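Local coordinates for protein malonyl CoA reductase (malonate semialdehyde-forming) (Sulfolobus tokodaii, PDB 2EP5) that probably catalyses the NADP-dependent interconversion of malonyl-CoA and malonate semialdehyde, as a member of the aspartate-semialdehyde dehydrogenase family, at residues A[96-101]-A[139-144]; A[116-121]-A[133-138]. All coordinates share one frame; numbering follows the deposited sequence.

Contact 1. Residues A[96-101]-A[139-144]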
loop_
_atom_site.group_PDB
_atom_site.type_symbol
_atom_site.label_atom_id
_atom_site.label_comp_id
_atom_site.label_asym_id
_atom_site.label_seq_id
_atom_site.Cartn_x
_atom_site.Cartn_y
_atom_site.Cartn_z
ATOM N N GLU A 96 20.249 -21.649 30.232
ATOM C CA GLU A 96 21.642 -21.970 30.514
ATOM C C GLU A 96 22.390 -20.804 31.125
ATOM O O GLU A 96 23.212 -21.000 32.028
ATOM C CB GLU A 96 22.367 -22.434 29.247
ATOM C CG GLU A 96 22.233 -23.922 29.007
ATOM C CD GLU A 96 22.545 -24.737 30.261
ATOM O OE1 GLU A 96 23.705 -24.686 30.736
ATOM O OE2 GLU A 96 21.626 -25.418 30.774
ATOM N N LEU A 97 22.105 -19.598 30.635
ATOM C CA LEU A 97 22.753 -18.394 31.146
ATOM C C LEU A 97 22.380 -18.162 32.605
ATOM O O LEU A 97 23.251 -17.921 33.442
ATOM C CB LEU A 97 22.365 -17.165 30.308
ATOM C CG LEU A 97 22.968 -17.096 28.901
ATOM C CD1 LEU A 97 22.389 -15.902 28.139
ATOM C CD2 LEU A 97 24.487 -17.006 29.002
ATOM N N VAL A 98 21.085 -18.244 32.901
ATOM C CA VAL A 98 20.591 -18.046 34.259
ATOM C C VAL A 98 21.107 -19.133 35.199
ATOM O O VAL A 98 21.345 -18.874 36.378
ATOM C CB VAL A 98 19.044 -18.030 34.293
ATOM C CG1 VAL A 98 18.542 -18.103 35.732
ATOM C CG2 VAL A 98 18.537 -16.759 33.646
ATOM N N LYS A 99 21.273 -20.346 34.682
ATOM C CA LYS A 99 21.790 -21.440 35.498
ATOM C C LYS A 99 23.255 -21.173 35.846
ATOM O O LYS A 99 23.737 -21.576 36.903
ATOM C CB LYS A 99 21.679 -22.771 34.755
ATOM C CG LYS A 99 20.300 -23.392 34.777
ATOM C CD LYS A 99 20.319 -24.744 34.083
ATOM C CE LYS A 99 18.973 -25.444 34.176
ATOM N NZ LYS A 99 19.019 -26.781 33.517
ATOM N N ASN A 100 23.962 -20.492 34.950
ATOM C CA ASN A 100 25.364 -20.181 35.188
ATOM C C ASN A 100 25.539 -18.926 36.024
ATOM O O ASN A 100 26.657 -18.464 36.216
ATOM C CB ASN A 100 26.111 -20.030 33.864
ATOM C CG ASN A 100 26.495 -21.363 33.261
ATOM O OD1 ASN A 100 27.297 -22.102 33.832
ATOM N ND2 ASN A 100 25.921 -21.683 32.109
ATOM N N GLY A 101 24.436 -18.371 36.514
ATOM C CA GLY A 101 24.518 -17.186 37.353
ATOM C C GLY A 101 24.289 -15.826 36.712
ATOM O O GLY A 101 24.369 -14.804 37.392
ATOM N N LYS A 139 13.727 -21.913 41.981
ATOM C CA LYS A 139 14.100 -22.616 40.749
ATOM C C LYS A 139 15.429 -23.337 40.911
ATOM O O LYS A 139 15.776 -24.204 40.110
ATOM C CB LYS A 139 14.219 -21.637 39.573
ATOM C CG LYS A 139 13.009 -20.753 39.343
ATOM C CD LYS A 139 11.775 -21.545 38.934
ATOM C CE LYS A 139 11.902 -22.093 37.528
ATOM N NZ LYS A 139 10.637 -22.736 37.079
ATOM N N GLY A 140 16.170 -22.974 41.951
ATOM C CA GLY A 140 17.466 -23.584 42.167
ATOM C C GLY A 140 18.456 -23.024 41.162
ATOM O O GLY A 140 19.330 -23.740 40.675
ATOM N N TRP A 141 18.311 -21.740 40.843
ATOM C CA TRP A 141 19.198 -21.072 39.892
ATOM C C TRP A 141 20.225 -20.228 40.620
ATOM O O TRP A 141 19.960 -19.720 41.706
ATOM C CB TRP A 141 18.432 -20.106 38.970
ATOM C CG TRP A 141 17.380 -20.686 38.097
ATOM C CD1 TRP A 141 17.308 -21.964 37.629
ATOM C CD2 TRP A 141 16.294 -19.976 37.496
ATOM N NE1 TRP A 141 16.243 -22.095 36.766
ATOM C CE2 TRP A 141 15.606 -20.888 36.664
ATOM C CE3 TRP A 141 15.837 -18.656 37.576
ATOM C CZ2 TRP A 141 14.482 -20.524 35.913
ATOM C CZ3 TRP A 141 14.713 -18.289 36.824
ATOM C CH2 TRP A 141 14.052 -19.223 36.005
ATOM N N LYS A 142 21.384 -20.054 39.993
ATOM C CA LYS A 142 22.442 -19.219 40.541
ATOM C C LYS A 142 22.216 -17.826 39.953
ATOM O O LYS A 142 22.759 -16.835 40.440
ATOM C CB LYS A 142 23.815 -19.728 40.097
ATOM C CG LYS A 142 24.148 -21.133 40.557
ATOM C CD LYS A 142 25.444 -21.648 39.932
ATOM C CE LYS A 142 26.648 -20.790 40.299
ATOM N NZ LYS A 142 27.933 -21.363 39.784
ATOM N N GLY A 143 21.405 -17.766 38.898
ATOM C CA GLY A 143 21.135 -16.503 38.237
ATOM C C GLY A 143 19.777 -15.882 38.503
ATOM O O GLY A 143 19.048 -16.302 39.401
ATOM N N ILE A 144 19.448 -14.873 37.701
ATOM C CA ILE A 144 18.194 -14.139 37.806
ATOM C C ILE A 144 17.531 -14.009 36.433
ATOM O O ILE A 144 18.195 -13.708 35.442
ATOM C CB ILE A 144 18.441 -12.715 38.358
ATOM C CG1 ILE A 144 18.866 -12.782 39.827
ATOM C CG2 ILE A 144 17.202 -11.855 38.166
ATOM C CD1 ILE A 144 17.853 -13.459 40.750
#

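Contact 2. Residues A[116-121]-A[133-138]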
loop_
_atom_site.group_PDB
_atom_site.type_symbol
_atom_site.label_atom_id
_atom_site.label_comp_id
_atom_site.label_asym_id
_atom_site.label_seq_id
_atom_site.Cartn_x
_atom_site.Cartn_y
_atom_site.Cartn_z
ATOM N N ASP A 116 7.376 -18.025 39.173
ATOM C CA ASP A 116 8.522 -17.498 39.911
ATOM C C ASP A 116 9.275 -16.435 39.121
ATOM O O ASP A 116 10.268 -15.878 39.598
ATOM C CB ASP A 116 9.491 -18.623 40.274
ATOM C CG ASP A 116 8.825 -19.728 41.062
ATOM O OD1 ASP A 116 8.068 -19.414 42.005
ATOM O OD2 ASP A 116 9.066 -20.909 40.737
ATOM N N VAL A 117 8.803 -16.153 37.912
ATOM C CA VAL A 117 9.455 -15.169 37.067
ATOM C C VAL A 117 8.574 -13.940 36.893
ATOM O O VAL A 117 7.424 -14.038 36.465
ATOM C CB VAL A 117 9.781 -15.774 35.691
ATOM C CG1 VAL A 117 10.531 -14.774 34.839
ATOM C CG2 VAL A 117 10.598 -17.048 35.875
ATOM N N PRO A 118 9.104 -12.757 37.229
ATOM C CA PRO A 118 8.324 -11.521 37.093
ATOM C C PRO A 118 8.131 -11.155 35.617
ATOM O O PRO A 118 9.067 -11.266 34.822
ATOM C CB PRO A 118 9.181 -10.478 37.814
ATOM C CG PRO A 118 10.182 -11.297 38.627
ATOM C CD PRO A 118 10.448 -12.477 37.756
ATOM N N LEU A 119 6.913 -10.753 35.255
ATOM C CA LEU A 119 6.604 -10.323 33.885
ATOM C C LEU A 119 6.410 -8.825 34.061
ATOM O O LEU A 119 5.387 -8.375 34.574
ATOM C CB LEU A 119 5.321 -10.980 33.375
ATOM C CG LEU A 119 4.993 -10.779 31.891
ATOM C CD1 LEU A 119 6.169 -11.231 31.021
ATOM C CD2 LEU A 119 3.737 -11.561 31.547
ATOM N N ILE A 120 7.402 -8.052 33.640
ATOM C CA ILE A 120 7.355 -6.620 33.853
ATOM C C ILE A 120 7.025 -5.646 32.738
ATOM O O ILE A 120 7.468 -5.779 31.601
ATOM C CB ILE A 120 8.683 -6.123 34.482
ATOM C CG1 ILE A 120 9.000 -6.931 35.747
ATOM C CG2 ILE A 120 8.580 -4.637 34.835
ATOM C CD1 ILE A 120 7.928 -6.850 36.816
ATOM N N ASN A 121 6.221 -4.660 33.128
ATOM C CA ASN A 121 5.831 -3.522 32.313
ATOM C C ASN A 121 5.939 -2.487 33.431
ATOM O O ASN A 121 4.992 -2.269 34.191
ATOM C CB ASN A 121 4.392 -3.619 31.794
ATOM C CG ASN A 121 4.095 -2.556 30.742
ATOM O OD1 ASN A 121 4.920 -1.669 30.505
ATOM N ND2 ASN A 121 2.922 -2.635 30.111
ATOM N N LYS A 133 13.366 -12.079 44.999
ATOM C CA LYS A 133 13.905 -12.415 46.316
ATOM C C LYS A 133 13.862 -13.902 46.653
ATOM O O LYS A 133 14.582 -14.354 47.532
ATOM C CB LYS A 133 13.148 -11.650 47.405
ATOM C CG LYS A 133 13.424 -10.152 47.435
ATOM C CD LYS A 133 12.538 -9.439 48.455
ATOM C CE LYS A 133 12.700 -10.027 49.856
ATOM N NZ LYS A 133 11.863 -9.326 50.879
ATOM N N PHE A 134 13.039 -14.663 45.939
ATOM C CA PHE A 134 12.890 -16.085 46.219
ATOM C C PHE A 134 13.105 -16.967 45.001
ATOM O O PHE A 134 13.028 -18.197 45.091
ATOM C CB PHE A 134 11.487 -16.325 46.779
ATOM C CG PHE A 134 11.087 -15.334 47.837
ATOM C CD1 PHE A 134 11.479 -15.511 49.163
ATOM C CD2 PHE A 134 10.352 -14.198 47.498
ATOM C CE1 PHE A 134 11.144 -14.574 50.139
ATOM C CE2 PHE A 134 10.012 -13.250 48.469
ATOM C CZ PHE A 134 10.412 -13.442 49.795
ATOM N N GLN A 135 13.378 -16.341 43.864
ATOM C CA GLN A 135 13.576 -17.074 42.622
ATOM C C GLN A 135 14.716 -18.091 42.667
ATOM O O GLN A 135 14.519 -19.262 42.350
ATOM C CB GLN A 135 13.792 -16.090 41.466
ATOM C CG GLN A 135 14.038 -16.753 40.124
ATOM C CD GLN A 135 14.078 -15.755 38.980
ATOM O OE1 GLN A 135 13.053 -15.191 38.600
ATOM N NE2 GLN A 135 15.265 -15.529 38.429
ATOM N N LYS A 136 15.907 -17.651 43.057
ATOM C CA LYS A 136 17.051 -18.552 43.116
ATOM C C LYS A 136 16.741 -19.817 43.909
ATOM O O LYS A 136 17.009 -20.928 43.450
ATOM C CB LYS A 136 18.265 -17.839 43.724
ATOM C CG LYS A 136 18.906 -16.808 42.804
ATOM C CD LYS A 136 20.177 -16.246 43.424
ATOM C CE LYS A 136 20.780 -15.164 42.557
ATOM N NZ LYS A 136 22.018 -14.594 43.154
ATOM N N GLU A 137 16.168 -19.643 45.093
ATOM C CA GLU A 137 15.821 -20.769 45.952
ATOM C C GLU A 137 14.696 -21.618 45.357
ATOM O O GLU A 137 14.721 -22.843 45.464
ATOM C CB GLU A 137 15.406 -20.255 47.329
ATOM C CG GLU A 137 14.998 -21.328 48.314
ATOM C CD GLU A 137 14.372 -20.744 49.570
ATOM O OE1 GLU A 137 14.989 -19.846 50.181
ATOM O OE2 GLU A 137 13.261 -21.183 49.949
ATOM N N ARG A 138 13.715 -20.967 44.730
ATOM C CA ARG A 138 12.591 -21.683 44.133
ATOM C C ARG A 138 12.940 -22.490 42.887
ATOM O O ARG A 138 12.492 -23.625 42.746
ATOM C CB ARG A 138 11.458 -20.716 43.794
ATOM C CG ARG A 138 10.683 -20.231 44.996
ATOM C CD ARG A 138 9.755 -19.091 44.628
ATOM N NE ARG A 138 9.012 -18.615 45.788
ATOM C CZ ARG A 138 8.129 -17.621 45.767
ATOM N NH1 ARG A 138 7.862 -16.976 44.632
ATOM N NH2 ARG A 138 7.514 -17.270 46.885
HETATM O O HOH W 1 10.309 -16.246 42.751
#

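Contact 1. Residues A[96-101]-A[139-144]
A Schellman motif closes helix 87-99 of the Rossmann-type nucleotide-binding domain, and the turn leading from helix 132-140 into strand 144-147 packs directly against it. G101 is the C-prime residue: its N bonds back to V98 O, K102 N reaches L97 O, and its phi of 98° would press a CB against the carbonyl O of N100. The N100 side chain folds back over the same turn, where ND2 gives a weak bond to E96 O.

Two glycines bring the backbones together, with G101 CA and G143 CA 3.6 Å apart. A CB on G143 would lie only 2.2 Å from V98 O, so the approach depends on the missing side chain. G101 CA also makes a C-H...O contact with K142 O at 3.6 Å.

V98 carries the apolar part. Its CG1, anti to the backbone N (chi1 169°), lies 3.2 Å above the ring plane of the W141 indole, displaced toward the rim, and comes closest at CE3, 3.3 Å away. K139 CB sits over the centre on the other side, 3.2 Å from the ring plane, so the indole lies between a valine methyl and the CB of K139, on the helix just before it. The other branch, V98 CG2, rests 3.6 Å from I144 O. Further out, the K142 chain runs alongside the helix end, its CD 3.5 Å from K99 O, before bending at chi3.

V98 and L97 also lean on V104 of strand 103-106, while I144 pairs through its backbone with K102 and V104. The contact therefore joins the end of one helix to the start of 144-147, an outermost strand of the parallel sheet.

Contact 2. Residues A[116-121]-A[133-138]
R138, on helix 132-140, runs out across the carboxylate of D116, which belongs to the loop between strand 103-106 and helix 122-125. Its CB lies 3.9 Å from D116 OD2, and CG follows at 4.1 Å from D116 OD1. The chain is extended from CG to NE, which brings CD to 3.1 Å from D116 OD1, a tight approach. At the tip NH1 forms a salt bridge with D116 OD1 at 3.6 Å, the two charged planes turned 47° apart. A water links the same pair of residues, donating to D116 O and taking a weak bond from R138 NH1. The guanidinium has F134 CB over one face, offset toward the rim, and NH2 is tied to N222 O. An alanine here would remove the charged tip and would probably lose both the bridge to D116 and the link to N222, loosening the loop against the helix.

Beyond D116, the segment 116-121 runs along strand 144-147, where P118 and I120 form backbone hydrogen bonds with K147. L119 packs on helix 204-215, so the loop runs between helices 132-140 and 204-215, beside edge strand 144-147.

In the fold
Helix 132-140 serves both contacts, whose centres lie 12 Å apart: contact 2 uses its side and contact 1 the turn that follows it. W141 N comes 3.0 Å from K136 O, a probable hydrogen bond, and the indole packs on the Q135 side chain. K139 ties the two further, since its CD is 3.3 Å from D116 OD2 while its NZ forms a salt bridge with D114. Both contacts lie away from the predicted catalytic residues C151 and H244. One link toward them is N121, whose ND2 makes weak hydrogen bonds to A154 O and S157 OG on helix 151-160, which begins at C151.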